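Protoporphyrinogen oxidase (Exiguobacterium sibiricum, PDB 3LOV) probably catalyses the FAD-dependent oxidation of coproporphyrinogen III to coproporphyrin III with molecular oxygen, a step in bacterial heme b biosynthesis. Local coordinates at residues E80-S88 with I346-A354; P433-A441 with S453-E464. One frame throughout, in Å; residues are numbered along the deposited sequence.

In the fold
The centres of the contacts lie about 19 and 20 Å from the centre of the chain; contact 2 touches FAD through G439, while contact 1 adjoins the FAD-binding residues D60 and S61. Contact 1 is the more open and polar: it joins strand 82-84, an edge of a small antiparallel sheet, and the loop after it to helix 346-349 and the turn after it, through backbone and asparagine hydrogen bonds, a bridging water and a tryptophan face. Contact 2 is mostly buried and largely apolar, with helix 447-463 packed on strand 435-437 of the parallel FAD-binding sheet. The centres of contact 1 and contact 2 are 34 Å apart, and the two share no element.

Contact 1. Residues E80-S88 with I346-A354; sequences EKLVRNNTS and IDQKWNHSA
ND2 of N86 is held by two acceptors of segment 346-354: it donates to OD1 of N351 at 2.8 Å and to the backbone O of Q348 at 3.2 Å. Both acceptors lie close to the amide plane of N86, where its two N-H bonds point, but the donor stands well above the carbonyl plane of each, 61° out for N351. The two side-chain amides are turned 52° against each other. With CG anti to its own carbonyl carbon (chi1 -68°), N86 reaches into the turn at the end of helix 346-349. Its backbone N adds a nearly straight bond to O of K349 at 2.9 Å, in the plane of that carbonyl. One step earlier, N85 lays its CB over the six-membered ring of W350, 3.9 Å from the ring centroid, a CH-pi contact. K349 CG rests on the same ring face. V83 brings CG2 to ND1 of H352 at 3.8 Å and also touches the rim of the indole. A water bridges the backbones, donating to O of R84 and accepting from N of N351. The polar ends turn elsewhere: OD1 of N85 takes the amide of F228 in the neighbouring strand, while NZ of K349 forms a salt bridge, and NE1 of W350 a hydrogen bond, with the same oxygen, OD2, of D60, an FAD-binding residue. The late carbonyls of helix 346-349 are thus satisfied by an asparagine and its backbone, and the lysine and indole probably help to fix the carboxylate of D60 beside the flavin site.

Contact 2. Residues P433-A441 with S453-E464; sequences PGIYLAGLA and SAKTMIESIELE
I461 lies over one face of the Y436 ring, its CG1 3.8 Å from the ring centroid and 19° off the normal, in a CH-pi contact. CD1 of I461 continues toward the CD1 side of the ring, while the selenium of M457 sits near the ring plane at the edge, 4.3 Å from CD2 of Y436. S460 OG approaches CE2 of Y436 at 3.6 Å, and the methylene groups of E464, a poorly ordered residue, lie beside the phenol OH. Just beyond the strand, CB of A438 lies 4.0 Å from CG of M457. The single hydrogen bond between the segments runs from N of G439 to OG of S453, 3.1 Å long and fairly straight.

Strand 435-437 is an outermost strand of the five-stranded parallel sheet of the Rossmann-type FAD-binding domain, and helix 453-463 runs back along it, nearly antiparallel at 157°, with the short axes 8.9 Å apart. Y436 of the strand and A438 just past its end both face the helix, which answers with S453, M457 and S460 from successive turns.

The second shell sets these groups. S460 OG is tied to O of M457, 3.1 Å away, an oxygen that also accepts the helical bond from I461 N on the same face of its plane. S453 holds OG anti to its backbone N (chi1 -179°), where it accepts from the amide of G439 and is hydrogen-bonded to OD2 of D443. Beside the strand in the sheet, Y436 and A438 form backbone hydrogen bonds with L283 of strand 280-283; on the helix side, A454 packs on A18 and A19 of helix 14-26. G439 itself touches FAD, and L440 beside it is an FAD-binding residue.

Contact 1. Residues E80-S88 with I346-A354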
loop_
_atom_site.group_PDB
_atom_site.type_symbol
_atom_site.label_atom_id
_atom_site.label_comp_id
_atom_site.label_asym_id
_atom_site.label_seq_id
_atom_site.Cartn_x
_atom_site.Cartn_y
_atom_site.Cartn_z
ATOM N N GLU A 80 -21.034 1.912 10.197
ATOM C CA GLU A 80 -21.051 2.270 11.624
ATOM C C GLU A 80 -19.745 1.948 12.366
ATOM O O GLU A 80 -19.534 2.460 13.445
ATOM C CB GLU A 80 -22.225 1.604 12.342
ATOM C CG GLU A 80 -22.137 0.094 12.381
ATOM C CD GLU A 80 -23.417 -0.540 12.888
ATOM O OE1 GLU A 80 -24.363 0.216 13.191
ATOM O OE2 GLU A 80 -23.477 -1.779 12.990
ATOM N N LYS A 81 -18.868 1.126 11.768
ATOM C CA LYS A 81 -17.588 0.756 12.371
ATOM C C LYS A 81 -16.408 1.603 11.908
ATOM O O LYS A 81 -15.292 1.393 12.318
ATOM C CB LYS A 81 -17.308 -0.712 12.052
ATOM C CG LYS A 81 -18.444 -1.664 12.413
ATOM C CD LYS A 81 -18.822 -1.570 13.899
ATOM C CE LYS A 81 -19.923 -2.559 14.243
ATOM N NZ LYS A 81 -20.234 -2.494 15.677
ATOM N N LEU A 82 -16.652 2.562 11.062
ATOM C CA LEU A 82 -15.584 3.364 10.493
ATOM C C LEU A 82 -14.978 4.230 11.593
ATOM O O LEU A 82 -15.698 4.881 12.353
ATOM C CB LEU A 82 -16.093 4.264 9.361
ATOM C CG LEU A 82 -16.320 3.627 7.991
ATOM C CD1 LEU A 82 -17.179 4.457 7.079
ATOM C CD2 LEU A 82 -14.991 3.325 7.308
ATOM N N VAL A 83 -13.657 4.227 11.669
ATOM C CA VAL A 83 -12.956 5.073 12.578
ATOM C C VAL A 83 -11.885 5.786 11.780
ATOM O O VAL A 83 -11.453 5.320 10.718
ATOM C CB VAL A 83 -12.404 4.286 13.760
ATOM C CG1 VAL A 83 -13.573 3.928 14.753
ATOM C CG2 VAL A 83 -11.671 2.984 13.291
ATOM N N ARG A 84 -11.510 6.955 12.276
ATOM C CA ARG A 84 -10.397 7.709 11.748
ATOM C C ARG A 84 -9.187 7.637 12.664
ATOM O O ARG A 84 -9.293 7.384 13.881
ATOM C CB ARG A 84 -10.797 9.154 11.624
ATOM C CG ARG A 84 -11.911 9.390 10.679
ATOM C CD ARG A 84 -12.020 10.881 10.476
ATOM N NE ARG A 84 -13.289 11.188 9.874
ATOM C CZ ARG A 84 -13.519 11.242 8.570
ATOM N NH1 ARG A 84 -12.547 10.999 7.681
ATOM N NH2 ARG A 84 -14.742 11.539 8.159
ATOM N N ASN A 85 -8.028 7.837 12.055
ATOM C CA ASN A 85 -6.791 7.869 12.771
ATOM C C ASN A 85 -6.636 9.155 13.569
ATOM O O ASN A 85 -7.066 10.211 13.133
ATOM C CB ASN A 85 -5.606 7.684 11.828
ATOM C CG ASN A 85 -5.354 8.864 10.962
ATOM O OD1 ASN A 85 -6.063 9.108 9.976
ATOM N ND2 ASN A 85 -4.325 9.613 11.301
ATOM N N ASN A 86 -6.015 9.031 14.736
ATOM C CA ASN A 86 -5.600 10.181 15.541
ATOM C C ASN A 86 -4.313 10.743 14.984
ATOM O O ASN A 86 -3.405 9.984 14.576
ATOM C CB ASN A 86 -5.316 9.743 16.990
ATOM C CG ASN A 86 -6.565 9.323 17.721
ATOM O OD1 ASN A 86 -7.611 9.923 17.548
ATOM N ND2 ASN A 86 -6.465 8.284 18.530
ATOM N N THR A 87 -4.217 12.060 14.985
ATOM C CA THR A 87 -2.987 12.764 14.638
ATOM C C THR A 87 -2.424 13.374 15.921
ATOM O O THR A 87 -3.197 13.838 16.760
ATOM C CB THR A 87 -3.295 13.863 13.595
ATOM O OG1 THR A 87 -4.173 14.845 14.160
ATOM C CG2 THR A 87 -3.976 13.251 12.370
ATOM N N SER A 88 -1.101 13.365 16.096
ATOM C CA SER A 88 -0.468 14.103 17.227
ATOM C C SER A 88 0.931 14.636 16.856
ATOM O O SER A 88 1.027 15.746 16.327
ATOM C CB SER A 88 -0.483 13.325 18.551
ATOM O OG SER A 88 0.276 12.133 18.503
ATOM N N ILE A 346 0.585 2.118 17.882
ATOM C CA ILE A 346 -0.755 1.708 17.493
ATOM C C ILE A 346 -1.827 2.252 18.440
ATOM O O ILE A 346 -2.887 2.727 18.008
ATOM C CB ILE A 346 -0.875 0.159 17.535
ATOM C CG1 ILE A 346 -0.166 -0.522 16.356
ATOM C CG2 ILE A 346 -2.344 -0.263 17.572
ATOM C CD1 ILE A 346 -0.157 0.231 15.058
ATOM N N ASP A 347 -1.566 2.156 19.744
ATOM C CA ASP A 347 -2.567 2.607 20.726
ATOM C C ASP A 347 -2.752 4.132 20.720
ATOM O O ASP A 347 -3.770 4.628 21.162
ATOM C CB ASP A 347 -2.198 2.126 22.130
ATOM C CG ASP A 347 -0.863 2.682 22.590
ATOM O OD1 ASP A 347 0.181 2.232 22.070
ATOM O OD2 ASP A 347 -0.872 3.578 23.449
ATOM N N GLN A 348 -1.762 4.877 20.242
ATOM C CA GLN A 348 -1.921 6.322 20.015
ATOM C C GLN A 348 -2.649 6.658 18.703
ATOM O O GLN A 348 -3.347 7.659 18.619
ATOM C CB GLN A 348 -0.559 7.032 19.986
ATOM C CG GLN A 348 0.308 6.843 21.211
ATOM C CD GLN A 348 -0.297 7.478 22.415
ATOM O OE1 GLN A 348 -0.816 6.779 23.283
ATOM N NE2 GLN A 348 -0.269 8.816 22.473
ATOM N N LYS A 349 -2.454 5.853 17.670
ATOM C CA LYS A 349 -2.988 6.189 16.339
ATOM C C LYS A 349 -4.449 5.733 16.263
ATOM O O LYS A 349 -5.262 6.425 15.684
ATOM C CB LYS A 349 -2.132 5.523 15.257
ATOM C CG LYS A 349 -2.566 5.773 13.801
ATOM C CD LYS A 349 -1.552 5.170 12.822
ATOM C CE LYS A 349 -1.982 5.289 11.372
ATOM N NZ LYS A 349 -1.313 4.265 10.540
ATOM N N TRP A 350 -4.760 4.592 16.867
ATOM C CA TRP A 350 -6.113 4.006 16.856
ATOM C C TRP A 350 -6.693 3.791 18.264
ATOM O O TRP A 350 -6.238 2.920 19.005
ATOM C CB TRP A 350 -6.146 2.657 16.097
ATOM C CG TRP A 350 -5.647 2.783 14.746
ATOM C CD1 TRP A 350 -4.429 2.354 14.280
ATOM C CD2 TRP A 350 -6.304 3.407 13.640
ATOM N NE1 TRP A 350 -4.283 2.698 12.954
ATOM C CE2 TRP A 350 -5.417 3.345 12.537
ATOM C CE3 TRP A 350 -7.547 4.029 13.467
ATOM C CZ2 TRP A 350 -5.748 3.834 11.289
ATOM C CZ3 TRP A 350 -7.867 4.523 12.191
ATOM C CH2 TRP A 350 -6.962 4.435 11.137
ATOM N N ASN A 351 -7.727 4.563 18.598
ATOM C CA ASN A 351 -8.412 4.418 19.875
ATOM C C ASN A 351 -8.914 3.000 20.104
ATOM O O ASN A 351 -8.831 2.512 21.199
ATOM C CB ASN A 351 -9.557 5.435 19.985
ATOM C CG ASN A 351 -9.056 6.862 20.244
ATOM O OD1 ASN A 351 -7.892 7.074 20.564
ATOM N ND2 ASN A 351 -9.953 7.840 20.140
ATOM N N HIS A 352 -9.385 2.318 19.067
ATOM C CA HIS A 352 -10.021 0.993 19.221
ATOM C C HIS A 352 -9.105 -0.225 19.380
ATOM O O HIS A 352 -9.550 -1.302 19.796
ATOM C CB HIS A 352 -10.915 0.725 18.000
ATOM C CG HIS A 352 -10.153 0.360 16.749
ATOM N ND1 HIS A 352 -9.564 1.297 15.934
ATOM C CD2 HIS A 352 -9.922 -0.838 16.160
ATOM C CE1 HIS A 352 -8.999 0.696 14.898
ATOM N NE2 HIS A 352 -9.205 -0.603 15.011
ATOM N N SER A 353 -7.833 -0.091 19.033
ATOM C CA SER A 353 -6.976 -1.265 18.851
ATOM C C SER A 353 -6.453 -1.953 20.125
ATOM O O SER A 353 -6.246 -3.177 20.146
ATOM C CB SER A 353 -5.791 -0.862 17.955
ATOM O OG SER A 353 -5.151 0.301 18.472
ATOM N N ALA A 354 -6.214 -1.176 21.177
ATOM C CA ALA A 354 -5.478 -1.683 22.336
ATOM C C ALA A 354 -5.660 -0.715 23.523
ATOM O O ALA A 354 -4.712 -0.062 23.990
ATOM C CB ALA A 354 -4.018 -1.868 21.978
HETATM O O HOH W 1 -9.020 6.271 16.380
#

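Contact 2. Residues P433-A441 with S453-E464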
loop_
_atom_site.group_PDB
_atom_site.type_symbol
_atom_site.label_atom_id
_atom_site.label_comp_id
_atom_site.label_asym_id
_atom_site.label_seq_id
_atom_site.Cartn_x
_atom_site.Cartn_y
_atom_site.Cartn_z
ATOM N N PRO A 433 -8.271 -14.395 -25.097
ATOM C CA PRO A 433 -9.501 -13.644 -25.026
ATOM C C PRO A 433 -10.322 -14.165 -23.863
ATOM O O PRO A 433 -10.347 -15.374 -23.637
ATOM C CB PRO A 433 -10.188 -13.941 -26.361
ATOM C CG PRO A 433 -9.125 -14.457 -27.259
ATOM C CD PRO A 433 -8.125 -15.122 -26.368
ATOM N N GLY A 434 -10.929 -13.243 -23.116
ATOM C CA GLY A 434 -11.667 -13.568 -21.891
ATOM C C GLY A 434 -10.859 -13.633 -20.585
ATOM O O GLY A 434 -11.404 -13.960 -19.521
ATOM N N ILE A 435 -9.569 -13.324 -20.639
ATOM C CA ILE A 435 -8.778 -13.326 -19.421
ATOM C C ILE A 435 -8.425 -11.891 -19.073
ATOM O O ILE A 435 -7.947 -11.139 -19.917
ATOM C CB ILE A 435 -7.572 -14.284 -19.533
ATOM C CG1 ILE A 435 -8.093 -15.707 -19.832
ATOM C CG2 ILE A 435 -6.706 -14.264 -18.256
ATOM C CD1 ILE A 435 -7.075 -16.801 -19.663
ATOM N N TYR A 436 -8.733 -11.513 -17.829
ATOM C CA TYR A 436 -8.607 -10.137 -17.333
ATOM C C TYR A 436 -7.742 -10.201 -16.083
ATOM O O TYR A 436 -7.641 -11.255 -15.427
ATOM C CB TYR A 436 -10.000 -9.511 -17.040
ATOM C CG TYR A 436 -10.891 -9.397 -18.273
ATOM C CD1 TYR A 436 -11.667 -10.473 -18.732
ATOM C CD2 TYR A 436 -10.945 -8.227 -18.984
ATOM C CE1 TYR A 436 -12.450 -10.353 -19.917
ATOM C CE2 TYR A 436 -11.730 -8.095 -20.148
ATOM C CZ TYR A 436 -12.470 -9.165 -20.598
ATOM O OH TYR A 436 -13.213 -8.964 -21.724
ATOM N N LEU A 437 -7.062 -9.093 -15.807
ATOM C CA LEU A 437 -6.166 -8.943 -14.655
ATOM C C LEU A 437 -6.609 -7.807 -13.740
ATOM O O LEU A 437 -6.991 -6.740 -14.219
ATOM C CB LEU A 437 -4.741 -8.607 -15.153
ATOM C CG LEU A 437 -4.159 -9.475 -16.247
ATOM C CD1 LEU A 437 -2.813 -8.960 -16.739
ATOM C CD2 LEU A 437 -4.007 -10.896 -15.735
ATOM N N ALA A 438 -6.469 -8.008 -12.426
ATOM C CA ALA A 438 -6.760 -6.976 -11.433
ATOM C C ALA A 438 -5.969 -7.230 -10.161
ATOM O O ALA A 438 -5.546 -8.347 -9.875
ATOM C CB ALA A 438 -8.293 -6.923 -11.124
ATOM N N GLY A 439 -5.736 -6.169 -9.410
ATOM C CA GLY A 439 -4.948 -6.235 -8.210
ATOM C C GLY A 439 -3.816 -5.239 -8.112
ATOM O O GLY A 439 -3.671 -4.328 -8.923
ATOM N N LEU A 440 -2.991 -5.438 -7.095
ATOM C CA LEU A 440 -2.048 -4.394 -6.683
ATOM C C LEU A 440 -0.900 -4.152 -7.650
ATOM O O LEU A 440 -0.240 -3.110 -7.554
ATOM C CB LEU A 440 -1.516 -4.678 -5.296
ATOM C CG LEU A 440 -0.307 -5.587 -5.047
ATOM C CD1 LEU A 440 0.173 -5.198 -3.646
ATOM C CD2 LEU A 440 -0.627 -7.072 -5.130
ATOM N N ALA A 441 -0.678 -5.088 -8.577
ATOM C CA ALA A 441 0.395 -4.925 -9.583
ATOM C C ALA A 441 0.011 -3.850 -10.588
ATOM O O ALA A 441 0.881 -3.273 -11.284
ATOM C CB ALA A 441 0.607 -6.209 -10.340
ATOM N N SER A 453 -9.766 -1.521 -9.130
ATOM C CA SER A 453 -9.186 -2.380 -10.166
ATOM C C SER A 453 -10.183 -3.509 -10.451
ATOM O O SER A 453 -10.557 -3.732 -11.615
ATOM C CB SER A 453 -7.802 -2.926 -9.710
ATOM O OG SER A 453 -7.167 -3.761 -10.669
ATOM N N ALA A 454 -10.640 -4.170 -9.396
ATOM C CA ALA A 454 -11.700 -5.191 -9.502
ATOM C C ALA A 454 -12.970 -4.636 -10.200
ATOM O O ALA A 454 -13.435 -5.222 -11.164
ATOM C CB ALA A 454 -12.072 -5.789 -8.106
ATOM N N LYS A 455 -13.510 -3.508 -9.727
ATOM C CA LYS A 455 -14.738 -2.952 -10.304
ATOM C C LYS A 455 -14.581 -2.627 -11.792
ATOM O O LYS A 455 -15.431 -3.001 -12.619
ATOM C CB LYS A 455 -15.156 -1.697 -9.559
ATOM C CG LYS A 455 -16.614 -1.247 -9.819
ATOM C CD LYS A 455 -16.819 0.179 -9.294
ATOM C CE LYS A 455 -18.291 0.527 -9.081
ATOM N NZ LYS A 455 -19.153 -0.279 -9.958
ATOM N N THR A 456 -13.503 -1.937 -12.157
ATOM C CA THR A 456 -13.311 -1.640 -13.575
ATOM C C THR A 456 -13.142 -2.941 -14.409
ATOM O O THR A 456 -13.631 -3.007 -15.533
ATOM C CB THR A 456 -12.123 -0.691 -13.792
ATOM O OG1 THR A 456 -12.243 0.391 -12.873
ATOM C CG2 THR A 456 -12.114 -0.117 -15.199
HETATM N N MSE A 457 -12.449 -3.969 -13.908
HETATM C CA MSE A 457 -12.316 -5.163 -14.747
HETATM C C MSE A 457 -13.655 -5.906 -14.842
HETATM O O MSE A 457 -14.042 -6.342 -15.916
HETATM C CB MSE A 457 -11.188 -6.094 -14.325
HETATM C CG MSE A 457 -9.807 -5.503 -14.525
HETATM SE SE MSE A 457 -9.396 -5.118 -16.376
HETATM C CE MSE A 457 -9.359 -3.167 -16.452
ATOM N N ILE A 458 -14.394 -6.012 -13.752
ATOM C CA ILE A 458 -15.734 -6.619 -13.845
ATOM C C ILE A 458 -16.604 -5.877 -14.873
ATOM O O ILE A 458 -17.209 -6.518 -15.740
ATOM C CB ILE A 458 -16.446 -6.731 -12.436
ATOM C CG1 ILE A 458 -15.729 -7.753 -11.569
ATOM C CG2 ILE A 458 -17.951 -7.046 -12.561
ATOM C CD1 ILE A 458 -15.389 -9.039 -12.244
ATOM N N GLU A 459 -16.642 -4.547 -14.775
ATOM C CA GLU A 459 -17.358 -3.683 -15.711
ATOM C C GLU A 459 -17.008 -3.956 -17.179
ATOM O O GLU A 459 -17.881 -3.986 -18.030
ATOM C CB GLU A 459 -17.037 -2.193 -15.444
ATOM C CG GLU A 459 -17.755 -1.545 -14.243
ATOM C CD GLU A 459 -17.236 -0.141 -13.943
ATOM O OE1 GLU A 459 -16.387 0.393 -14.700
ATOM O OE2 GLU A 459 -17.690 0.438 -12.946
ATOM N N SER A 460 -15.721 -4.112 -17.473
ATOM C CA SER A 460 -15.285 -4.283 -18.843
ATOM C C SER A 460 -15.662 -5.683 -19.358
ATOM O O SER A 460 -15.857 -5.851 -20.545
ATOM C CB SER A 460 -13.803 -3.978 -18.987
ATOM O OG SER A 460 -13.039 -5.082 -18.615
ATOM N N ILE A 461 -15.818 -6.675 -18.478
ATOM C CA ILE A 461 -16.403 -7.954 -18.911
ATOM C C ILE A 461 -17.863 -7.716 -19.316
ATOM O O ILE A 461 -18.335 -8.311 -20.284
ATOM C CB ILE A 461 -16.357 -9.065 -17.839
ATOM C CG1 ILE A 461 -14.931 -9.360 -17.409
ATOM C CG2 ILE A 461 -16.956 -10.347 -18.399
ATOM C CD1 ILE A 461 -14.802 -10.541 -16.500
ATOM N N GLU A 462 -18.547 -6.817 -18.586
ATOM C CA GLU A 462 -19.951 -6.428 -18.853
ATOM C C GLU A 462 -20.200 -5.867 -20.248
ATOM O O GLU A 462 -21.249 -6.140 -20.834
ATOM C CB GLU A 462 -20.477 -5.439 -17.782
ATOM N N LEU A 463 -19.250 -5.094 -20.776
ATOM C CA LEU A 463 -19.284 -4.658 -22.184
ATOM C C LEU A 463 -19.145 -5.862 -23.137
ATOM O O LEU A 463 -19.803 -5.928 -24.184
ATOM C CB LEU A 463 -18.185 -3.616 -22.468
ATOM C CG LEU A 463 -18.468 -2.687 -23.654
ATOM C CD1 LEU A 463 -19.664 -1.763 -23.337
ATOM C CD2 LEU A 463 -17.222 -1.887 -24.040
ATOM N N GLU A 464 -18.309 -6.823 -22.754
ATOM C CA GLU A 464 -18.105 -8.035 -23.541
ATOM C C GLU A 464 -19.099 -9.137 -23.188
ATOM O O GLU A 464 -18.725 -10.301 -23.122
ATOM C CB GLU A 464 -16.674 -8.538 -23.356
ATOM C CG GLU A 464 -15.626 -7.557 -23.889
ATOM C CD GLU A 464 -15.463 -7.611 -25.404
ATOM O OE1 GLU A 464 -16.004 -8.547 -26.038
ATOM O OE2 GLU A 464 -14.778 -6.719 -25.952
#